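Side-chain contacts in tRNA-5-methyluridine(54) 2-sulfurtransferase (Pyrococcus horikoshii, PDB 3VRH), which catalyses the ATP-dependent 2-thiolation of 5-methyluridine 54 in the T loop of tRNA, a modification that stabilises tRNA against heat in thermophiles: residues Arg136-Lys141 and Cys284-Phe289; Met19-Cys22 and Glu28-Glu31; Val52-Gly57 and Val62-Leu67. One frame throughout, in Å; residues are numbered along the deposited sequence.

Interaction 1: Arg136-Lys141 and Cys284-Phe289; sequences RYIMNK and CAFCKF. With ZN (zinc ion), chain C.
Cys284 and Phe286, at the start of helix 285-290, meet Tyr137 of helix 127-145 beside a four-cysteine zinc site whose second CxxC pair is Cys284 and Cys287. Cys284 comes first and has three roles. Its SG lies 2.7 Å from the zinc ion. Cys284 SG also lies 4.1 Å from Tyr137 CE2, oblique to the ring, a sulfur-aromatic contact. As the N-cap of the helix it accepts a nearly straight bond from the backbone, Cys287 N to Cys284 SG at 3.5 Å. A donor aimed at a zinc-bound sulfur would be expected to steady its negative charge.

Phe286 carries most of the contact. Its ring and that of Tyr137 form an offset stack, centroids 3.8 Å apart and planes within 9° of parallel, with Tyr137 CD1 above the middle of the phenyl ring. The closest pair is Tyr137 CE1 and Phe286 CD2 at 3.4 Å, and Phe286 CB adds a CH-pi contact over the same face of the tyrosine. Both residues hold CG opposite the backbone N (chi1 175° for Tyr137), which sends each ring out from its helix to meet the other. Ile138 touches the phenyl ring more loosely, CG1 lying obliquely to it near CE1. With an alanine in place of Tyr137, the Phe286 ring would probably lose its stacking partner over one face, and a gap is likely to open beside the sulfur of Cys284.

Leu114 and Trp290 also pack on Phe286, and Cys275 of the zinc site lies against Tyr137. Cys287 is turned to the metal rather than to helix 127-145: its SG sits beside its own backbone N, opposite the carbonyl carbon (chi1 -82°), and binds the zinc at 2.5 Å.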
loop_
_atom_site.group_PDB
_atom_site.type_symbol
_atom_site.label_atom_id
_atom_site.label_comp_id
_atom_site.label_asym_id
_atom_site.label_seq_id
_atom_site.Cartn_x
_atom_site.Cartn_y
_atom_site.Cartn_z
ATOM N N ARG A 136 -18.371 -8.567 -16.409
ATOM C CA ARG A 136 -18.393 -7.114 -16.571
ATOM C C ARG A 136 -18.971 -6.764 -17.935
ATOM O O ARG A 136 -19.710 -5.801 -18.074
ATOM C CB ARG A 136 -16.985 -6.494 -16.407
ATOM C CG ARG A 136 -16.651 -6.071 -14.947
ATOM C CD ARG A 136 -15.273 -5.386 -14.775
ATOM N NE ARG A 136 -14.165 -6.247 -15.206
ATOM C CZ ARG A 136 -13.617 -7.204 -14.456
ATOM N NH1 ARG A 136 -14.071 -7.434 -13.230
ATOM N NH2 ARG A 136 -12.623 -7.942 -14.931
ATOM N N TYR A 137 -18.627 -7.562 -18.935
ATOM C CA TYR A 137 -19.085 -7.313 -20.289
ATOM C C TYR A 137 -20.593 -7.490 -20.370
ATOM O O TYR A 137 -21.301 -6.651 -20.935
ATOM C CB TYR A 137 -18.412 -8.261 -21.283
ATOM C CG TYR A 137 -18.953 -8.112 -22.703
ATOM C CD1 TYR A 137 -20.002 -8.899 -23.153
ATOM C CD2 TYR A 137 -18.407 -7.185 -23.590
ATOM C CE1 TYR A 137 -20.503 -8.765 -24.437
ATOM C CE2 TYR A 137 -18.889 -7.056 -24.876
ATOM C CZ TYR A 137 -19.949 -7.851 -25.291
ATOM O OH TYR A 137 -20.448 -7.733 -26.567
ATOM N N ILE A 138 -21.070 -8.596 -19.812
ATOM C CA ILE A 138 -22.495 -8.918 -19.873
ATOM C C ILE A 138 -23.322 -7.892 -19.110
ATOM O O ILE A 138 -24.387 -7.495 -19.569
ATOM C CB ILE A 138 -22.785 -10.332 -19.342
ATOM C CG1 ILE A 138 -22.170 -11.380 -20.269
ATOM C CG2 ILE A 138 -24.298 -10.561 -19.211
ATOM C CD1 ILE A 138 -22.380 -12.828 -19.811
ATOM N N MET A 139 -22.822 -7.460 -17.949
ATOM C CA MET A 139 -23.521 -6.463 -17.145
ATOM C C MET A 139 -23.703 -5.207 -17.973
ATOM O O MET A 139 -24.785 -4.628 -18.012
ATOM C CB MET A 139 -22.739 -6.082 -15.880
ATOM C CG MET A 139 -22.750 -7.100 -14.758
ATOM S SD MET A 139 -21.444 -6.657 -13.586
ATOM C CE MET A 139 -21.941 -4.993 -13.185
ATOM N N ASN A 140 -22.625 -4.787 -18.624
ATOM C CA ASN A 140 -22.674 -3.561 -19.385
ATOM C C ASN A 140 -23.521 -3.674 -20.646
ATOM O O ASN A 140 -24.319 -2.803 -20.911
ATOM C CB ASN A 140 -21.273 -3.045 -19.714
ATOM C CG ASN A 140 -21.315 -1.738 -20.488
ATOM O OD1 ASN A 140 -21.634 -0.685 -19.946
ATOM N ND2 ASN A 140 -21.000 -1.810 -21.758
ATOM N N LYS A 141 -23.347 -4.739 -21.422
ATOM C CA LYS A 141 -24.135 -4.879 -22.644
ATOM C C LYS A 141 -25.625 -5.095 -22.363
ATOM O O LYS A 141 -26.467 -4.674 -23.154
ATOM C CB LYS A 141 -23.596 -5.980 -23.565
ATOM C CG LYS A 141 -24.246 -5.947 -24.954
ATOM C CD LYS A 141 -23.481 -6.742 -25.998
ATOM C CE LYS A 141 -23.894 -6.304 -27.403
ATOM N NZ LYS A 141 -25.386 -6.148 -27.509
ATOM N N CYS A 284 -13.100 -6.899 -29.743
ATOM C CA CYS A 284 -12.958 -6.658 -28.314
ATOM C C CYS A 284 -12.495 -7.897 -27.544
ATOM O O CYS A 284 -12.471 -9.012 -28.080
ATOM C CB CYS A 284 -14.219 -6.024 -27.716
ATOM S SG CYS A 284 -15.430 -7.165 -27.022
ATOM N N ALA A 285 -12.079 -7.669 -26.302
ATOM C CA ALA A 285 -11.525 -8.718 -25.449
ATOM C C ALA A 285 -12.507 -9.877 -25.282
ATOM O O ALA A 285 -12.158 -11.035 -25.532
ATOM C CB ALA A 285 -11.138 -8.146 -24.087
ATOM N N PHE A 286 -13.727 -9.546 -24.868
ATOM C CA PHE A 286 -14.786 -10.540 -24.700
ATOM C C PHE A 286 -14.929 -11.369 -25.962
ATOM O O PHE A 286 -14.804 -12.588 -25.919
ATOM C CB PHE A 286 -16.104 -9.844 -24.380
ATOM C CG PHE A 286 -17.256 -10.788 -24.122
ATOM C CD1 PHE A 286 -17.471 -11.310 -22.850
ATOM C CD2 PHE A 286 -18.131 -11.131 -25.140
ATOM C CE1 PHE A 286 -18.527 -12.151 -22.596
ATOM C CE2 PHE A 286 -19.200 -11.983 -24.895
ATOM C CZ PHE A 286 -19.398 -12.496 -23.622
ATOM N N CYS A 287 -15.155 -10.693 -27.089
ATOM C CA CYS A 287 -15.351 -11.360 -28.374
ATOM C C CYS A 287 -14.176 -12.214 -28.818
ATOM O O CYS A 287 -14.367 -13.304 -29.363
ATOM C CB CYS A 287 -15.664 -10.339 -29.458
ATOM S SG CYS A 287 -17.377 -9.878 -29.455
ATOM N N LYS A 288 -12.959 -11.717 -28.612
ATOM C CA LYS A 288 -11.786 -12.511 -28.972
ATOM C C LYS A 288 -11.668 -13.749 -28.085
ATOM O O LYS A 288 -11.436 -14.854 -28.577
ATOM C CB LYS A 288 -10.494 -11.676 -28.936
ATOM C CG LYS A 288 -10.413 -10.635 -30.047
ATOM C CD LYS A 288 -9.140 -9.792 -29.981
ATOM C CE LYS A 288 -7.973 -10.500 -30.662
ATOM N NZ LYS A 288 -6.707 -9.713 -30.567
ATOM N N PHE A 289 -11.839 -13.569 -26.779
ATOM C CA PHE A 289 -11.726 -14.699 -25.861
ATOM C C PHE A 289 -12.746 -15.781 -26.186
ATOM O O PHE A 289 -12.412 -16.958 -26.266
ATOM C CB PHE A 289 -11.871 -14.259 -24.397
ATOM C CG PHE A 289 -11.893 -15.410 -23.434
ATOM C CD1 PHE A 289 -10.708 -15.969 -22.980
ATOM C CD2 PHE A 289 -13.100 -15.961 -23.008
ATOM C CE1 PHE A 289 -10.714 -17.043 -22.106
ATOM C CE2 PHE A 289 -13.123 -17.036 -22.131
ATOM C CZ PHE A 289 -11.918 -17.578 -21.675
HETATM ZN ZN ZN C . -17.081 -7.474 -29.097
#

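Interaction 2: Met19-Cys22 and Glu28-Glu31; sequences MYLC and EYFE. With ZN (zinc ion), chain B.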
loop_
_atom_site.group_PDB
_atom_site.type_symbol
_atom_site.label_atom_id
_atom_site.label_comp_id
_atom_site.label_asym_id
_atom_site.label_seq_id
_atom_site.Cartn_x
_atom_site.Cartn_y
_atom_site.Cartn_z
ATOM N N MET A 19 -21.444 5.279 18.733
ATOM C CA MET A 19 -22.799 5.070 19.231
ATOM C C MET A 19 -23.188 3.597 19.176
ATOM O O MET A 19 -22.841 2.881 18.235
ATOM C CB MET A 19 -23.801 5.875 18.412
ATOM C CG MET A 19 -23.719 5.616 16.925
ATOM S SD MET A 19 -24.666 6.846 16.025
ATOM C CE MET A 19 -23.949 6.700 14.383
ATOM N N TYR A 20 -23.912 3.148 20.195
ATOM C CA TYR A 20 -24.562 1.850 20.137
ATOM C C TYR A 20 -25.921 2.073 19.511
ATOM O O TYR A 20 -26.568 3.097 19.783
ATOM C CB TYR A 20 -24.704 1.255 21.532
ATOM C CG TYR A 20 -23.371 0.862 22.117
ATOM C CD1 TYR A 20 -22.862 -0.412 21.929
ATOM C CD2 TYR A 20 -22.609 1.774 22.835
ATOM C CE1 TYR A 20 -21.639 -0.776 22.447
ATOM C CE2 TYR A 20 -21.381 1.416 23.360
ATOM C CZ TYR A 20 -20.901 0.139 23.161
ATOM O OH TYR A 20 -19.679 -0.230 23.680
ATOM N N LEU A 21 -26.345 1.131 18.669
ATOM C CA LEU A 21 -27.628 1.234 17.976
ATOM C C LEU A 21 -28.397 -0.081 18.016
ATOM O O LEU A 21 -27.818 -1.152 17.841
ATOM C CB LEU A 21 -27.409 1.630 16.506
ATOM C CG LEU A 21 -26.788 2.982 16.173
ATOM C CD1 LEU A 21 -26.656 3.110 14.660
ATOM C CD2 LEU A 21 -27.611 4.141 16.772
ATOM N N CYS A 22 -29.709 0.012 18.220
ATOM C CA CYS A 22 -30.579 -1.142 18.106
ATOM C C CYS A 22 -30.741 -1.484 16.624
ATOM O O CYS A 22 -30.278 -0.736 15.749
ATOM C CB CYS A 22 -31.950 -0.835 18.714
ATOM S SG CYS A 22 -32.985 0.248 17.704
ATOM N N GLU A 28 -31.718 2.335 9.884
ATOM C CA GLU A 28 -31.880 3.746 9.550
ATOM C C GLU A 28 -30.541 4.442 9.317
ATOM O O GLU A 28 -30.362 5.145 8.317
ATOM C CB GLU A 28 -32.671 4.450 10.658
ATOM C CG GLU A 28 -32.800 5.949 10.465
ATOM C CD GLU A 28 -33.791 6.605 11.435
ATOM O OE1 GLU A 28 -34.187 5.969 12.440
ATOM O OE2 GLU A 28 -34.175 7.770 11.184
ATOM N N TYR A 29 -29.594 4.240 10.231
ATOM C CA TYR A 29 -28.249 4.783 10.040
ATOM C C TYR A 29 -27.649 4.307 8.710
ATOM O O TYR A 29 -27.069 5.094 7.947
ATOM C CB TYR A 29 -27.352 4.407 11.227
ATOM C CG TYR A 29 -25.870 4.331 10.926
ATOM C CD1 TYR A 29 -25.301 3.143 10.477
ATOM C CD2 TYR A 29 -25.037 5.435 11.109
ATOM C CE1 TYR A 29 -23.954 3.055 10.195
ATOM C CE2 TYR A 29 -23.672 5.361 10.835
ATOM C CZ TYR A 29 -23.137 4.161 10.380
ATOM O OH TYR A 29 -21.795 4.038 10.089
ATOM N N PHE A 30 -27.821 3.027 8.408
ATOM C CA PHE A 30 -27.179 2.457 7.222
ATOM C C PHE A 30 -27.797 3.052 5.962
ATOM O O PHE A 30 -27.092 3.452 5.024
ATOM C CB PHE A 30 -27.326 0.937 7.235
ATOM C CG PHE A 30 -26.547 0.222 6.159
ATOM C CD1 PHE A 30 -27.105 -0.003 4.914
ATOM C CD2 PHE A 30 -25.275 -0.297 6.420
ATOM C CE1 PHE A 30 -26.407 -0.689 3.933
ATOM C CE2 PHE A 30 -24.575 -0.979 5.432
ATOM C CZ PHE A 30 -25.153 -1.173 4.189
ATOM N N GLU A 31 -29.118 3.118 5.959
ATOM C CA GLU A 31 -29.856 3.652 4.826
ATOM C C GLU A 31 -29.553 5.138 4.609
ATOM O O GLU A 31 -29.391 5.597 3.471
ATOM C CB GLU A 31 -31.362 3.408 5.033
ATOM C CG GLU A 31 -31.771 1.929 4.943
ATOM C CD GLU A 31 -32.967 1.577 5.840
ATOM O OE1 GLU A 31 -33.161 0.380 6.149
ATOM O OE2 GLU A 31 -33.701 2.497 6.250
HETATM ZN ZN ZN B . -32.901 2.427 18.976
#
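Met19 and Leu21, alternate residues on one face of strand 19-21, close on Tyr29 of helix 23-40, and the direct contact is wholly apolar. Met19 reaches the ring with its terminal methyl: CE lies 3.7 Å from Tyr29 CD2 and almost as near CE2, approaching obliquely. Its first torsion puts CG between the backbone N and the carbonyl carbon (chi1 54°), and the chain then runs extended toward the tyrosine. Leu21 uses one branch, CD1 resting 3.7 Å from Tyr29 CB at the root of the ring, with the two side chains at about a right angle. Ile14 of the partner strand 12-14 packs on all three residues.

Polar interactions hold the far end of the tyrosine, whose OH is hydrogen-bonded to Glu203 and Lys33. A buried ring is thus gripped by methyls along one part and by charged partners at its hydroxyl.

Metal coordination follows directly along the chain. Cys22, the N-cap of helix 23-40, binds zinc through SG at 2.5 Å, and Cys3, Cys6 and His25 complete the site. A CxxC pair and a hairpin leading into a helix whose N-cap and first turn add two ligands are consistent with a treble-clef zinc finger. The chemistry implies a division of labour: the zinc ties the hairpin to the first turn of the helix, while apolar side chains hold the two together one turn further on.

Interaction 3: Val52-Gly57 and Val62-Leu67; sequences VAVSGG and VTAYVL. With BCN (bicine), chain D.
The PP-loop, the ATP pyrophosphate-binding turn of this enzyme family with the signature SGGKDS, starts within 52-57 and leads into helix 58-69, and beneath it Val52 and Val54 of the incoming chain pack on Ala64. Val52 spreads its two methyls along one side of the helix. CG1 lies 3.9 Å from Ala64 CB and also nears Thr63 CG2, whereas CG2 meets Leu67 CD1 at 4.0 Å. With CG1 opposite the backbone N (chi1 -179°), the branches diverge to reach successive turns. Val54 CG1 adds a looser touch on Ala64 CB. The alanine methyl has Ile74 and Cys76 of strand 73-80 against it as well, and its small size probably lets strand and helix come close, the CA atoms of Val52 and Ala64 being 6.1 Å apart. The hydroxyl of Thr63 turns back to the carbonyl of Asp59.

Past the strand the chain becomes a binding loop. Ser55 OG accepts from Gly57 N at 2.9 Å, an ST turn that fixes the hydroxyl, and the same oxygen is hydrogen-bonded to bicine O4, also at 2.9 Å. Bicine O6 donates to Ala53 O at 2.8 Å; Ala53 is an ATP-binding residue. Gly56 has a positive phi (94°) at which a side chain would press on the carbonyl of Ser55, and at Gly57 one would run into the bicine hydroxyl. Ser60, from the first turn of the helix, gives the ligand a further bond. Strand, glycine-bearing loop and helix with its N-terminus at the ligand form the first beta-alpha unit of the Rossmann-like HUP fold of PP-loop ATPases.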
loop_
_atom_site.group_PDB
_atom_site.type_symbol
_atom_site.label_atom_id
_atom_site.label_comp_id
_atom_site.label_asym_id
_atom_site.label_seq_id
_atom_site.Cartn_x
_atom_site.Cartn_y
_atom_site.Cartn_z
ATOM N N VAL A 52 -29.041 -3.500 -10.960
ATOM C CA VAL A 52 -28.114 -4.030 -9.943
ATOM C C VAL A 52 -27.765 -5.477 -10.282
ATOM O O VAL A 52 -28.654 -6.325 -10.452
ATOM C CB VAL A 52 -28.684 -3.957 -8.508
ATOM C CG1 VAL A 52 -27.672 -4.506 -7.499
ATOM C CG2 VAL A 52 -29.059 -2.527 -8.153
ATOM N N ALA A 53 -26.471 -5.743 -10.414
ATOM C CA ALA A 53 -25.996 -7.080 -10.765
ATOM C C ALA A 53 -25.965 -7.882 -9.498
ATOM O O ALA A 53 -25.140 -7.624 -8.633
ATOM C CB ALA A 53 -24.588 -7.013 -11.375
ATOM N N VAL A 54 -26.858 -8.847 -9.374
ATOM C CA VAL A 54 -26.965 -9.577 -8.116
ATOM C C VAL A 54 -26.363 -10.990 -8.226
ATOM O O VAL A 54 -26.869 -11.849 -8.944
ATOM C CB VAL A 54 -28.420 -9.563 -7.574
ATOM C CG1 VAL A 54 -28.896 -8.127 -7.434
ATOM C CG2 VAL A 54 -29.346 -10.271 -8.513
ATOM N N SER A 55 -25.256 -11.206 -7.520
ATOM C CA SER A 55 -24.536 -12.480 -7.574
ATOM C C SER A 55 -25.150 -13.515 -6.639
ATOM O O SER A 55 -24.821 -14.694 -6.712
ATOM C CB SER A 55 -23.092 -12.257 -7.122
ATOM O OG SER A 55 -23.105 -11.774 -5.777
ATOM N N GLY A 56 -26.026 -13.065 -5.745
ATOM C CA GLY A 56 -26.442 -13.895 -4.624
ATOM C C GLY A 56 -25.606 -13.635 -3.372
ATOM O O GLY A 56 -25.951 -14.103 -2.294
ATOM N N GLY A 57 -24.509 -12.890 -3.523
ATOM C CA GLY A 57 -23.675 -12.461 -2.397
ATOM C C GLY A 57 -24.348 -11.369 -1.584
ATOM O O GLY A 57 -25.339 -10.774 -2.022
ATOM N N VAL A 62 -27.676 -6.350 -0.612
ATOM C CA VAL A 62 -27.967 -5.217 0.254
ATOM C C VAL A 62 -28.078 -3.956 -0.614
ATOM O O VAL A 62 -28.886 -3.062 -0.343
ATOM C CB VAL A 62 -26.862 -5.073 1.358
ATOM C CG1 VAL A 62 -26.871 -3.684 2.002
ATOM C CG2 VAL A 62 -27.042 -6.158 2.426
ATOM N N THR A 63 -27.272 -3.902 -1.673
ATOM C CA THR A 63 -27.297 -2.757 -2.569
ATOM C C THR A 63 -28.703 -2.640 -3.156
ATOM O O THR A 63 -29.341 -1.596 -3.033
ATOM C CB THR A 63 -26.280 -2.875 -3.719
ATOM O OG1 THR A 63 -24.949 -2.889 -3.189
ATOM C CG2 THR A 63 -26.407 -1.706 -4.681
ATOM N N ALA A 64 -29.191 -3.714 -3.766
ATOM C CA ALA A 64 -30.513 -3.675 -4.399
ATOM C C ALA A 64 -31.596 -3.446 -3.365
ATOM O O ALA A 64 -32.569 -2.742 -3.624
ATOM C CB ALA A 64 -30.778 -4.951 -5.167
ATOM N N TYR A 65 -31.414 -4.035 -2.193
ATOM C CA TYR A 65 -32.370 -3.889 -1.121
ATOM C C TYR A 65 -32.522 -2.424 -0.709
ATOM O O TYR A 65 -33.640 -1.927 -0.587
ATOM C CB TYR A 65 -31.987 -4.746 0.098
ATOM C CG TYR A 65 -33.062 -4.765 1.182
ATOM C CD1 TYR A 65 -33.230 -3.683 2.045
ATOM C CD2 TYR A 65 -33.904 -5.861 1.339
ATOM C CE1 TYR A 65 -34.188 -3.682 3.025
ATOM C CE2 TYR A 65 -34.898 -5.871 2.326
ATOM C CZ TYR A 65 -35.027 -4.774 3.168
ATOM O OH TYR A 65 -35.989 -4.760 4.150
ATOM N N VAL A 66 -31.403 -1.746 -0.484
ATOM C CA VAL A 66 -31.440 -0.377 0.012
ATOM C C VAL A 66 -31.851 0.635 -1.055
ATOM O O VAL A 66 -32.626 1.546 -0.767
ATOM C CB VAL A 66 -30.100 0.057 0.678
ATOM C CG1 VAL A 66 -30.156 1.514 1.118
ATOM C CG2 VAL A 66 -29.803 -0.814 1.887
ATOM N N LEU A 67 -31.329 0.495 -2.270
ATOM C CA LEU A 67 -31.753 1.378 -3.355
ATOM C C LEU A 67 -33.275 1.323 -3.506
ATOM O O LEU A 67 -33.914 2.345 -3.733
ATOM C CB LEU A 67 -31.093 0.992 -4.671
ATOM C CG LEU A 67 -29.588 1.266 -4.758
ATOM C CD1 LEU A 67 -29.085 0.917 -6.129
ATOM C CD2 LEU A 67 -29.268 2.700 -4.429
HETATM N N1 BCN D . -20.729 -7.233 -6.211
HETATM C C1 BCN D . -20.008 -6.636 -5.014
HETATM C C2 BCN D . -18.592 -7.047 -4.870
HETATM O O21 BCN D . -17.967 -7.368 -5.913
HETATM O O22 BCN D . -18.052 -7.098 -3.742
HETATM C C3 BCN D . -21.368 -8.531 -5.861
HETATM C C4 BCN D . -21.614 -8.860 -4.374
HETATM O O4 BCN D . -22.560 -9.516 -4.018
HETATM C C5 BCN D . -21.754 -6.303 -6.682
HETATM C C6 BCN D . -22.322 -6.651 -7.991
HETATM O O6 BCN D . -22.935 -5.855 -8.622
#

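In the fold
Along the chain the order is interaction 2, interaction 3, interaction 1. Interaction 3 lies nearest the middle, its centre about 7 Å from that of the chain, where strand 49-53 of the mixed sheet meets helix 58-69 at the ATP site. Interactions 1 and 2 sit on opposite sides of the chain's centre, their own centres 40 Å apart, each at a different zinc site. Both touch the middle one: Phe30 of helix 23-40 packs on Val62 and Val66, and Met139 of helix 127-145 on Ala53. The PP-loop domain is thus flanked by two zinc sites: the N-terminal one leans on it through helix 23-40, while the C-terminal one packs on the domain's own helix 127-145.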